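Local coordinates for protein glutathione S-transferase (Sulfitobacter, PDB 4GF0) that binds glutathione and, as a member of the glutathione S-transferase family, probably transfers it to electrophilic substrates, at residues A[147-151]-A[152-156]; A[118-122]-A[123-127]; A[13-16]-A[17-21]; A[171-175]-A[176-180]; A[84-88]-A[89-93]. One frame throughout, in Å; residues are numbered along the deposited sequence.

Interaction 1. Residues A[147-151]-A[152-156]; sequences DILRG and PYVLG
Ile148 and Val154 lie side by side and point the same way across a tight turn, CG2 of Ile148 meeting CG1 of Val154 at 4.0 Å. Each of these methyls stands anti to its own backbone N (chi1 of Val154 170°), which sets one branch of each beta-branched residue against the other. Leu149 approaches differently: its CB starts away from 152-156, but the branch ending in CD2 bends back and rests on the peptide joining Tyr153 to Val154, 3.5 Å from Tyr153 C. Arg150 runs its extended aliphatic chain beside the turn, so that CD comes within 3.8 Å of Leu155 O, which lies near the guanidinium plane at its edge.

The backbone holds these groups in place. Arg150 N donates to Val154 O at 3.1 Å, and Gly151 N donates to Tyr153 O at 2.9 Å. Tyr153 O is gripped a second time by Gly156 N, which closes the type I turn 153-156; the two donors reach it from opposite faces of its plane. A cis peptide before Pro152 contributes to the reversal, and Gly151 and Gly156 adopt positive-phi conformations in which a CB would collide with the carbonyl oxygen of the residue before.

The apolar side chains suit the interhelical seam they fill. Leu149 and Val154 both pack on Leu166 of helix 162-170, whose Asp163 accepts from Val154 N. Ile148 and Val154 share Ala98 of helix 89-111, while Leu149 also reaches Ile186 and Phe189 of helix 184-194, so the end of helix 123-148 and the loop after it pack against three helices.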
# COMPACT_ATOMS: atom_id res chain seq x y z
N ASP A 147 -8.83 6.19 -15.27
CA ASP A 147 -9.58 5.96 -14.03
C ASP A 147 -9.00 6.56 -12.76
O ASP A 147 -9.63 6.50 -11.70
CB ASP A 147 -9.79 4.46 -13.82
CG ASP A 147 -10.90 3.92 -14.70
OD1 ASP A 147 -11.98 3.61 -14.16
OD2 ASP A 147 -10.69 3.80 -15.92
N ILE A 148 -7.81 7.15 -12.84
CA ILE A 148 -7.22 7.76 -11.65
C ILE A 148 -7.03 9.25 -11.81
O ILE A 148 -7.45 10.03 -10.96
CB ILE A 148 -5.87 7.11 -11.30
CG1 ILE A 148 -6.09 5.67 -10.82
CG2 ILE A 148 -5.13 7.94 -10.24
CD1 ILE A 148 -4.83 4.98 -10.35
N LEU A 149 -6.41 9.66 -12.92
CA LEU A 149 -6.05 11.05 -13.12
C LEU A 149 -7.23 11.87 -13.63
O LEU A 149 -7.58 11.79 -14.82
CB LEU A 149 -4.91 11.17 -14.12
CG LEU A 149 -3.50 11.52 -13.67
CD1 LEU A 149 -2.63 11.70 -14.90
CD2 LEU A 149 -3.49 12.78 -12.80
N ARG A 150 -7.84 12.66 -12.76
CA ARG A 150 -8.91 13.55 -13.20
C ARG A 150 -8.35 14.70 -14.04
O ARG A 150 -8.94 15.08 -15.06
CB ARG A 150 -9.72 14.07 -12.01
CG ARG A 150 -10.94 14.88 -12.42
CD ARG A 150 -11.90 15.10 -11.26
NE ARG A 150 -12.66 16.33 -11.44
CZ ARG A 150 -13.68 16.47 -12.28
NH1 ARG A 150 -14.07 15.45 -13.03
NH2 ARG A 150 -14.30 17.64 -12.38
N GLY A 151 -7.21 15.25 -13.62
CA GLY A 151 -6.53 16.27 -14.40
C GLY A 151 -6.81 17.68 -13.89
O GLY A 151 -7.97 18.02 -13.66
N PRO A 152 -5.76 18.50 -13.72
CA PRO A 152 -4.36 18.16 -14.00
C PRO A 152 -3.75 17.21 -12.99
O PRO A 152 -2.81 16.48 -13.34
CB PRO A 152 -3.64 19.52 -13.92
CG PRO A 152 -4.54 20.36 -13.05
CD PRO A 152 -5.93 19.93 -13.41
N TYR A 153 -4.28 17.19 -11.77
CA TYR A 153 -3.76 16.31 -10.71
C TYR A 153 -4.73 15.17 -10.49
O TYR A 153 -5.78 15.12 -11.12
CB TYR A 153 -3.57 17.09 -9.41
CG TYR A 153 -2.54 18.19 -9.54
CD1 TYR A 153 -1.20 17.89 -9.74
CD2 TYR A 153 -2.91 19.52 -9.48
CE1 TYR A 153 -0.25 18.90 -9.88
CE2 TYR A 153 -1.97 20.54 -9.61
CZ TYR A 153 -0.65 20.22 -9.80
OH TYR A 153 0.28 21.24 -9.93
N VAL A 154 -4.40 14.25 -9.59
CA VAL A 154 -5.28 13.10 -9.37
C VAL A 154 -6.73 13.50 -9.05
O VAL A 154 -7.66 13.00 -9.65
CB VAL A 154 -4.72 12.18 -8.28
CG1 VAL A 154 -5.77 11.12 -7.89
CG2 VAL A 154 -3.44 11.53 -8.76
N LEU A 155 -6.90 14.44 -8.13
CA LEU A 155 -8.25 14.85 -7.74
C LEU A 155 -8.82 15.96 -8.61
O LEU A 155 -9.92 16.44 -8.35
CB LEU A 155 -8.25 15.32 -6.29
CG LEU A 155 -7.90 14.21 -5.31
CD1 LEU A 155 -7.81 14.79 -3.93
CD2 LEU A 155 -8.95 13.11 -5.35
N GLY A 156 -8.08 16.35 -9.64
CA GLY A 156 -8.52 17.43 -10.51
C GLY A 156 -7.72 18.69 -10.26
O GLY A 156 -6.49 18.67 -10.34

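Interaction 2. Residues A[118-122]-A[123-127]; sequences RWAKQ and QSSFE. With GSH (glutathione), chain D.
Phe126 lays one face of its ring over the carbonyl oxygen of Gln122, which sits 3.3 Å above the ring plane, over its centre. Gln122 O also accepts from Phe126 N at 3.1 Å, so backbone and side chain of one residue close on a single atom. With CG anti to the carbonyl carbon (chi1 -59°), the ring folds back along the incoming chain. Phe126 CE1, at the ring edge, then lies 3.3 Å from Ala120 O, where the slightly positive ring hydrogens suit a carbonyl. CB of Ala120 touches Ser125 CB at 3.9 Å and Phe126 CE1 at 4.0 Å, the two directions roughly at right angles.

Gln122 is bent at chi2, and one water links its OE1 to Gln123 N. One turn on, Gln123 NE2 donates to Glu127 OE2 at 3.3 Å. On the dimer side, Asp128 of the second subunit accepts from Lys121 N, Gln122 N and Ser125 OG, so a neighbouring carboxylate occupies the start of this helix, where the helix dipole would probably favour a negative charge.

At the other end of the segment Arg118 stretches out fully and its NH2 donates to O31 of the glutathione glycine carboxylate at 2.9 Å; the bond from Arg118 NH2 to OE1 of glutathione is weak. CB of the same arginine covers a face of Trp119, which stacks with His112 of its own chain and with His112 of the second subunit. The turn is thus a helix N-terminus with Gln122 as N-cap, set between the glutathione site and the dimer interface of a glutathione S-transferase fold.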
# COMPACT_ATOMS: atom_id res chain seq x y z
N ARG A 118 12.13 -11.92 -5.48
CA ARG A 118 11.16 -11.89 -4.39
C ARG A 118 10.15 -13.03 -4.48
O ARG A 118 9.62 -13.47 -3.46
CB ARG A 118 10.41 -10.56 -4.37
CG ARG A 118 11.27 -9.39 -3.96
CD ARG A 118 10.44 -8.13 -3.92
NE ARG A 118 11.25 -6.94 -3.72
CZ ARG A 118 10.81 -5.70 -3.90
NH1 ARG A 118 9.56 -5.49 -4.29
NH2 ARG A 118 11.63 -4.67 -3.71
N TRP A 119 9.87 -13.50 -5.69
CA TRP A 119 8.75 -14.41 -5.89
C TRP A 119 9.11 -15.68 -6.65
O TRP A 119 8.29 -16.58 -6.78
CB TRP A 119 7.60 -13.70 -6.62
CG TRP A 119 7.16 -12.44 -5.95
CD1 TRP A 119 6.41 -12.34 -4.82
CD2 TRP A 119 7.46 -11.10 -6.37
NE1 TRP A 119 6.22 -11.00 -4.50
CE2 TRP A 119 6.85 -10.23 -5.44
CE3 TRP A 119 8.18 -10.55 -7.43
CZ2 TRP A 119 6.94 -8.84 -5.54
CZ3 TRP A 119 8.26 -9.18 -7.54
CH2 TRP A 119 7.65 -8.33 -6.59
N ALA A 120 10.34 -15.73 -7.17
CA ALA A 120 10.80 -16.86 -7.98
C ALA A 120 12.28 -17.10 -7.76
O ALA A 120 12.97 -16.24 -7.22
CB ALA A 120 10.52 -16.61 -9.47
N LYS A 121 12.77 -18.26 -8.20
CA LYS A 121 14.17 -18.62 -8.00
C LYS A 121 14.95 -18.82 -9.29
O LYS A 121 16.16 -18.65 -9.32
CB LYS A 121 14.27 -19.88 -7.14
CG LYS A 121 14.34 -19.60 -5.65
CD LYS A 121 14.06 -20.84 -4.82
CE LYS A 121 14.01 -20.53 -3.33
NZ LYS A 121 15.36 -20.32 -2.74
N GLN A 122 14.25 -19.17 -10.37
CA GLN A 122 14.92 -19.51 -11.62
C GLN A 122 15.19 -18.32 -12.53
O GLN A 122 14.37 -17.41 -12.66
CB GLN A 122 14.14 -20.59 -12.38
CG GLN A 122 13.81 -21.81 -11.53
CD GLN A 122 15.06 -22.46 -10.95
OE1 GLN A 122 16.12 -22.47 -11.58
NE2 GLN A 122 14.93 -23.01 -9.75
N GLN A 123 16.35 -18.37 -13.20
CA GLN A 123 16.78 -17.30 -14.09
C GLN A 123 15.80 -17.12 -15.24
O GLN A 123 15.49 -16.00 -15.63
CB GLN A 123 18.18 -17.62 -14.63
CG GLN A 123 18.71 -16.61 -15.66
CD GLN A 123 18.80 -15.20 -15.11
OE1 GLN A 123 18.98 -14.99 -13.91
NE2 GLN A 123 18.69 -14.22 -16.01
N SER A 124 15.31 -18.24 -15.76
CA SER A 124 14.33 -18.21 -16.84
C SER A 124 13.05 -17.50 -16.39
O SER A 124 12.43 -16.78 -17.17
CB SER A 124 14.02 -19.63 -17.32
OG SER A 124 13.50 -20.39 -16.25
N SER A 125 12.67 -17.70 -15.13
CA SER A 125 11.51 -17.00 -14.58
C SER A 125 11.76 -15.50 -14.50
O SER A 125 10.87 -14.69 -14.76
CB SER A 125 11.15 -17.54 -13.19
OG SER A 125 10.81 -18.91 -13.25
N PHE A 126 12.98 -15.12 -14.12
CA PHE A 126 13.32 -13.71 -14.04
C PHE A 126 13.24 -13.06 -15.41
O PHE A 126 12.76 -11.93 -15.53
CB PHE A 126 14.73 -13.51 -13.46
CG PHE A 126 14.92 -14.09 -12.09
CD1 PHE A 126 13.86 -14.18 -11.20
CD2 PHE A 126 16.17 -14.53 -11.68
CE1 PHE A 126 14.04 -14.72 -9.94
CE2 PHE A 126 16.36 -15.07 -10.42
CZ PHE A 126 15.29 -15.16 -9.55
N GLU A 127 13.70 -13.77 -16.44
CA GLU A 127 13.72 -13.23 -17.79
C GLU A 127 12.31 -13.06 -18.31
O GLU A 127 12.00 -12.07 -18.98
CB GLU A 127 14.54 -14.14 -18.73
CG GLU A 127 16.02 -14.20 -18.37
CD GLU A 127 16.77 -15.25 -19.17
OE1 GLU A 127 16.13 -15.98 -19.97
OE2 GLU A 127 18.00 -15.36 -18.98
N1 GSH D . 5.71 -1.24 -0.25
CA1 GSH D . 6.91 -0.46 -0.08
C1 GSH D . 6.58 0.99 -0.00
O11 GSH D . 7.24 1.76 0.74
O12 GSH D . 5.64 1.46 -0.71
CB1 GSH D . 7.83 -0.67 -1.26
CG1 GSH D . 9.24 -0.24 -0.82
CD1 GSH D . 10.25 -0.68 -1.88
OE1 GSH D . 10.19 -1.80 -2.39
N2 GSH D . 11.30 0.26 -2.28
CA2 GSH D . 12.27 -0.14 -3.27
C2 GSH D . 13.43 -0.76 -2.54
O2 GSH D . 13.72 -0.41 -1.41
CB2 GSH D . 12.75 1.04 -4.05
SG2 GSH D . 11.42 1.69 -5.05
N3 GSH D . 14.22 -1.82 -3.16
CA3 GSH D . 15.34 -2.38 -2.41
C3 GSH D . 15.44 -3.87 -2.61
O31 GSH D . 14.45 -4.53 -3.06
O32 GSH D . 16.51 -4.48 -2.31
O HOH W 1 18.14 -20.96 -12.76

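Interaction 3. Residues A[13-16]-A[17-21]; sequences ISVA and VAIAI. With GSH (glutathione), chain D.
Helix 14-23 opens with somewhat loose bonds and then tightens: Ser14 O receives only weak bonds from Val17 N and Ala18 N, whereas Ile19 N donates to Val15 O at 2.9 Å and Ala20 N to Ala16 O at 3.1 Å. Val15 and Ile19, one turn apart, touch through CG1 and CD1 at 4.2 Å. Ile19 places CG1 anti to its carbonyl carbon (chi1 -69°), which brings this methylene to 3.3 Å from Val15 O, alongside the hydrogen bond to that oxygen. Both residues continue onto Val202 of helix 197-204. Val17 turns elsewhere, onto Leu71 of helix 68-78, and Ala18 and Ala20, with their small side chains, lie against Val202 and Leu72.

At the helix start Ile13 brings its CG2 branch to 3.8 Å from the glutathione sulphur, SG2, while its backbone N lies 3.4 Å from the same atom. Ser14 OG is engaged with Thr12 OG1 and Thr9 N, which ties the loop to the first helical turn. The thiol of glutathione therefore sits close to the N-terminal end of a helix, beside a backbone N-H, where the local field would probably favour its thiolate form.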
# COMPACT_ATOMS: atom_id res chain seq x y z
N ILE A 13 10.84 5.08 -4.90
CA ILE A 13 9.56 5.55 -4.40
C ILE A 13 9.69 6.42 -3.15
O ILE A 13 8.79 7.21 -2.84
CB ILE A 13 8.60 4.36 -4.14
CG1 ILE A 13 7.14 4.83 -4.10
CG2 ILE A 13 9.00 3.59 -2.87
CD1 ILE A 13 6.71 5.53 -5.39
N SER A 14 10.81 6.28 -2.43
CA SER A 14 11.08 7.11 -1.26
C SER A 14 11.03 8.59 -1.60
O SER A 14 10.77 9.43 -0.72
CB SER A 14 12.45 6.78 -0.66
OG SER A 14 13.49 6.87 -1.64
N VAL A 15 11.31 8.94 -2.85
CA VAL A 15 11.32 10.34 -3.26
C VAL A 15 9.93 10.97 -3.14
O VAL A 15 9.81 12.19 -2.94
CB VAL A 15 11.92 10.52 -4.68
CG1 VAL A 15 11.98 11.98 -5.07
CG2 VAL A 15 13.33 9.91 -4.73
N ALA A 16 8.88 10.16 -3.24
CA ALA A 16 7.52 10.66 -3.08
C ALA A 16 7.34 11.28 -1.70
O ALA A 16 6.66 12.29 -1.54
CB ALA A 16 6.48 9.55 -3.30
N VAL A 17 7.96 10.67 -0.69
CA VAL A 17 7.82 11.18 0.66
C VAL A 17 8.58 12.50 0.78
O VAL A 17 8.09 13.45 1.40
CB VAL A 17 8.31 10.14 1.70
CG1 VAL A 17 8.15 10.69 3.12
CG2 VAL A 17 7.52 8.84 1.55
N ALA A 18 9.76 12.57 0.18
CA ALA A 18 10.52 13.82 0.21
C ALA A 18 9.73 14.96 -0.42
O ALA A 18 9.69 16.08 0.11
CB ALA A 18 11.85 13.64 -0.50
N ILE A 19 9.09 14.67 -1.54
CA ILE A 19 8.27 15.68 -2.22
C ILE A 19 7.17 16.17 -1.29
O ILE A 19 6.93 17.38 -1.19
CB ILE A 19 7.68 15.11 -3.50
CG1 ILE A 19 8.82 14.92 -4.51
CG2 ILE A 19 6.62 16.07 -4.09
CD1 ILE A 19 8.41 14.10 -5.75
N ALA A 20 6.51 15.26 -0.59
CA ALA A 20 5.45 15.65 0.34
C ALA A 20 5.98 16.51 1.48
O ALA A 20 5.32 17.47 1.90
CB ALA A 20 4.72 14.43 0.88
N ILE A 21 7.16 16.16 2.00
CA ILE A 21 7.73 16.93 3.09
C ILE A 21 8.05 18.34 2.61
O ILE A 21 7.85 19.31 3.34
CB ILE A 21 9.00 16.26 3.67
CG1 ILE A 21 8.62 14.90 4.27
CG2 ILE A 21 9.56 17.14 4.79
CD1 ILE A 21 9.81 14.04 4.69
N1 GSH D . 5.71 -1.24 -0.25
CA1 GSH D . 6.91 -0.46 -0.08
C1 GSH D . 6.58 0.99 -0.00
O11 GSH D . 7.24 1.76 0.74
O12 GSH D . 5.64 1.46 -0.71
CB1 GSH D . 7.83 -0.67 -1.26
CG1 GSH D . 9.24 -0.24 -0.82
CD1 GSH D . 10.25 -0.68 -1.88
OE1 GSH D . 10.19 -1.80 -2.39
N2 GSH D . 11.30 0.26 -2.28
CA2 GSH D . 12.27 -0.14 -3.27
C2 GSH D . 13.43 -0.76 -2.54
O2 GSH D . 13.72 -0.41 -1.41
CB2 GSH D . 12.75 1.04 -4.05
SG2 GSH D . 11.42 1.69 -5.05
N3 GSH D . 14.22 -1.82 -3.16
CA3 GSH D . 15.34 -2.38 -2.41
C3 GSH D . 15.44 -3.87 -2.61
O31 GSH D . 14.45 -4.53 -3.06
O32 GSH D . 16.51 -4.48 -2.31

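Interaction 4. Residues A[171-175]-A[176-180]; sequences NWLDG and DGVDT
Leu173 O and the CB of Leu173 carry the inner shell of this loop between helices 162-170 and 184-194. Leu173 O accepts from Val178 N at 2.8 Å, and more weakly from Asp176 N. The side chain spreads its branches over residues 178-180: Leu173 CD2 lies 4.0 Å from Val178 CB, and Leu173 CB meets Thr180 CG2 at 3.6 Å, both pairs crossing obliquely. Beta-branched valine and threonine present methyl-bearing carbons close to the backbone, which suits so short a gap.

Asp176 N also donates to Trp172 O, nearly along the C=O axis at 2.9 Å though bent at the hydrogen, while Gly177 N closes the type I turn on Asp174 O. Gly177 has a positive phi that would drive a CB into the carbonyl of Asp176. CB of Asp174 starts away from 176-180, but with CG anti to the carbonyl carbon (chi1 -80°) OD1 comes back near Thr180 N and takes a long, weak bond from it. Asp179 OD1 stands 4.5 Å from Asp174 OD1, like charges near each other.

The second shell fixes the buried Asp176. A water bridges its OD1 to Trp172 O, OD1 forms a salt bridge with Lys113, and OD2 accepts from His110. His110 in turn stacks on the Trp172 ring, whose NE1 is bonded to Gly11 O; the same ring touches glutathione. Leu173 and Val178 both rest on Met137 of helix 123-148. Lysine, histidine and water thus provide polar partners for a carboxylate held in the interior, and the nearby lysine would probably stabilise its negative charge.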
# COMPACT_ATOMS: atom_id res chain seq x y z
N ASN A 171 7.42 8.38 -13.36
CA ASN A 171 8.78 8.69 -13.74
C ASN A 171 9.56 7.43 -14.15
O ASN A 171 10.61 7.52 -14.79
CB ASN A 171 9.49 9.42 -12.60
CG ASN A 171 10.63 10.27 -13.08
OD1 ASN A 171 10.44 11.17 -13.90
ND2 ASN A 171 11.82 9.99 -12.58
N TRP A 172 9.04 6.25 -13.79
CA TRP A 172 9.64 4.97 -14.17
C TRP A 172 9.21 4.52 -15.56
O TRP A 172 9.81 3.60 -16.13
CB TRP A 172 9.23 3.87 -13.19
CG TRP A 172 9.79 3.98 -11.82
CD1 TRP A 172 10.98 4.54 -11.47
CD2 TRP A 172 9.19 3.51 -10.61
NE1 TRP A 172 11.16 4.45 -10.10
CE2 TRP A 172 10.07 3.82 -9.56
CE3 TRP A 172 7.99 2.86 -10.32
CZ2 TRP A 172 9.78 3.50 -8.22
CZ3 TRP A 172 7.70 2.54 -9.00
CH2 TRP A 172 8.60 2.86 -7.97
N LEU A 173 8.16 5.12 -16.11
CA LEU A 173 7.53 4.57 -17.33
C LEU A 173 8.45 4.50 -18.54
O LEU A 173 8.53 3.46 -19.20
CB LEU A 173 6.23 5.31 -17.67
CG LEU A 173 5.04 5.03 -16.75
CD1 LEU A 173 3.93 6.04 -17.00
CD2 LEU A 173 4.51 3.61 -16.96
N ASP A 174 9.13 5.60 -18.85
CA ASP A 174 10.03 5.63 -20.01
C ASP A 174 11.10 4.55 -19.87
O ASP A 174 11.35 3.79 -20.82
CB ASP A 174 10.69 7.00 -20.16
CG ASP A 174 9.79 8.02 -20.83
OD1 ASP A 174 8.73 7.63 -21.37
OD2 ASP A 174 10.15 9.22 -20.84
N GLY A 175 11.69 4.46 -18.68
CA GLY A 175 12.71 3.48 -18.38
C GLY A 175 12.19 2.05 -18.43
O GLY A 175 12.96 1.11 -18.66
N ASP A 176 10.89 1.88 -18.21
CA ASP A 176 10.28 0.56 -18.27
C ASP A 176 9.77 0.22 -19.66
O ASP A 176 9.17 -0.84 -19.86
CB ASP A 176 9.14 0.42 -17.23
CG ASP A 176 9.65 0.30 -15.80
OD1 ASP A 176 10.88 0.18 -15.61
OD2 ASP A 176 8.83 0.31 -14.86
N GLY A 177 9.99 1.11 -20.62
CA GLY A 177 9.60 0.86 -22.00
C GLY A 177 8.21 1.33 -22.39
O GLY A 177 7.62 0.83 -23.35
N VAL A 178 7.67 2.30 -21.64
CA VAL A 178 6.36 2.89 -21.92
C VAL A 178 6.51 4.38 -22.23
O VAL A 178 7.14 5.11 -21.46
CB VAL A 178 5.41 2.73 -20.71
CG1 VAL A 178 4.03 3.31 -21.04
CG2 VAL A 178 5.29 1.27 -20.30
N ASP A 179 5.95 4.84 -23.35
CA ASP A 179 6.01 6.26 -23.70
C ASP A 179 4.98 7.03 -22.89
O ASP A 179 3.78 6.86 -23.12
CB ASP A 179 5.73 6.46 -25.19
CG ASP A 179 6.93 6.18 -26.07
OD1 ASP A 179 8.05 6.56 -25.68
OD2 ASP A 179 6.74 5.59 -27.16
N THR A 180 5.42 7.87 -21.96
CA THR A 180 4.47 8.69 -21.21
C THR A 180 3.69 9.62 -22.15
O THR A 180 2.53 9.93 -21.91
CB THR A 180 5.14 9.50 -20.08
OG1 THR A 180 6.06 10.45 -20.64
CG2 THR A 180 5.90 8.56 -19.16
O HOH W 2 12.41 2.70 -15.07

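Interaction 5. Residues A[84-88]-A[89-93]; sequences LVPTD and PTAAA
A capped helix start, the first turn of helix 89-111, is the element formed here, with Asp88 as N-cap. Asp88 OD2 accepts from Ala91 N at 2.9 Å, met from above the carboxylate plane, and Asp88 O takes the first i to i+4 bond, from Ala92 N at 3.0 Å. Setting CG anti to the backbone N (chi1 173°) turns the carboxylate over the helix end, across Pro89 at about a right angle. Aspartate suits the place because its short side chain reaches an N-H of the first turn, and its charge would probably be favoured by the helix dipole. Pro89 fits the first helical position, where no backbone N-H is needed.

Before the cap, the chain folds back on the turn: Pro86 presses CB against Ala91 CB at 3.7 Å, and its CG lies 3.8 Å from Ala92 N. Val85 adds CG1 against Ala92 CB at 3.9 Å. Small alanines admit these apolar groups closely, and Val85 and Pro86 go on to Met95 of the next turn. Pro89 packs on Tyr74 and Thr90 on Leu59, both of the second subunit. This is an aspartate N-cap followed by proline, reinforced by hydrophobic contacts from the preceding loop.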
# COMPACT_ATOMS: atom_id res chain seq x y z
N LEU A 84 -2.85 18.69 2.16
CA LEU A 84 -2.50 17.55 1.30
C LEU A 84 -3.56 16.45 1.24
O LEU A 84 -3.53 15.61 0.34
CB LEU A 84 -1.16 16.95 1.75
CG LEU A 84 0.06 17.86 1.51
CD1 LEU A 84 1.28 17.32 2.24
CD2 LEU A 84 0.32 17.95 0.02
N VAL A 85 -4.50 16.45 2.18
CA VAL A 85 -5.61 15.51 2.18
C VAL A 85 -6.91 16.30 2.20
O VAL A 85 -7.08 17.18 3.06
CB VAL A 85 -5.57 14.58 3.41
CG1 VAL A 85 -6.79 13.64 3.45
CG2 VAL A 85 -4.27 13.77 3.42
N PRO A 86 -7.83 16.01 1.27
CA PRO A 86 -9.12 16.70 1.23
C PRO A 86 -9.92 16.48 2.51
O PRO A 86 -9.86 15.41 3.13
CB PRO A 86 -9.87 16.01 0.08
CG PRO A 86 -8.84 15.31 -0.70
CD PRO A 86 -7.68 15.02 0.18
N THR A 87 -10.69 17.48 2.92
CA THR A 87 -11.57 17.30 4.07
C THR A 87 -12.76 16.40 3.75
O THR A 87 -13.25 15.69 4.62
CB THR A 87 -12.06 18.65 4.63
OG1 THR A 87 -12.74 19.37 3.60
CG2 THR A 87 -10.88 19.47 5.12
N ASP A 88 -13.22 16.45 2.50
CA ASP A 88 -14.33 15.59 2.08
C ASP A 88 -13.87 14.15 2.04
O ASP A 88 -12.90 13.83 1.36
CB ASP A 88 -14.82 15.99 0.69
CG ASP A 88 -15.84 15.01 0.14
OD1 ASP A 88 -16.92 14.88 0.74
OD2 ASP A 88 -15.56 14.36 -0.89
N PRO A 89 -14.56 13.27 2.78
CA PRO A 89 -14.19 11.85 2.85
C PRO A 89 -14.18 11.15 1.50
O PRO A 89 -13.34 10.28 1.30
CB PRO A 89 -15.28 11.24 3.74
CG PRO A 89 -15.73 12.38 4.61
CD PRO A 89 -15.67 13.59 3.70
N THR A 90 -15.10 11.51 0.61
CA THR A 90 -15.14 10.85 -0.69
C THR A 90 -13.89 11.18 -1.50
O THR A 90 -13.28 10.29 -2.09
CB THR A 90 -16.37 11.26 -1.51
OG1 THR A 90 -17.55 10.90 -0.78
CG2 THR A 90 -16.38 10.53 -2.84
N ALA A 91 -13.53 12.45 -1.54
CA ALA A 91 -12.34 12.87 -2.26
C ALA A 91 -11.08 12.26 -1.64
O ALA A 91 -10.18 11.82 -2.36
CB ALA A 91 -12.24 14.40 -2.29
N ALA A 92 -11.00 12.25 -0.31
CA ALA A 92 -9.86 11.62 0.36
C ALA A 92 -9.77 10.13 0.02
O ALA A 92 -8.68 9.58 -0.10
CB ALA A 92 -9.92 11.83 1.89
N ALA A 93 -10.92 9.48 -0.12
CA ALA A 93 -10.95 8.06 -0.46
C ALA A 93 -10.47 7.85 -1.90
O ALA A 93 -9.82 6.85 -2.21
CB ALA A 93 -12.36 7.48 -0.24

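How the interactions relate
Along the chain the order is interaction 3, 5, 2, 1 and 4. Interaction 3 belongs to the thioredoxin-like N-terminal domain, on the helix of a beta-alpha-beta unit; interactions 1 and 4 fall in the helical C-terminal domain. Interactions 1 and 2 mark the two ends of helix 123-148, their centres 36 Å apart, and interaction 5 starts the preceding helix 89-111. Interactions 1 and 5 touch through Leu155 and Pro86. Interaction 3 meets interaction 4 where Ile13 packs on Trp172, joining both domains beside glutathione, which Arg118 of interaction 2 also binds. Interactions 2 and 5, about 40 Å apart between centres, both contact the second subunit.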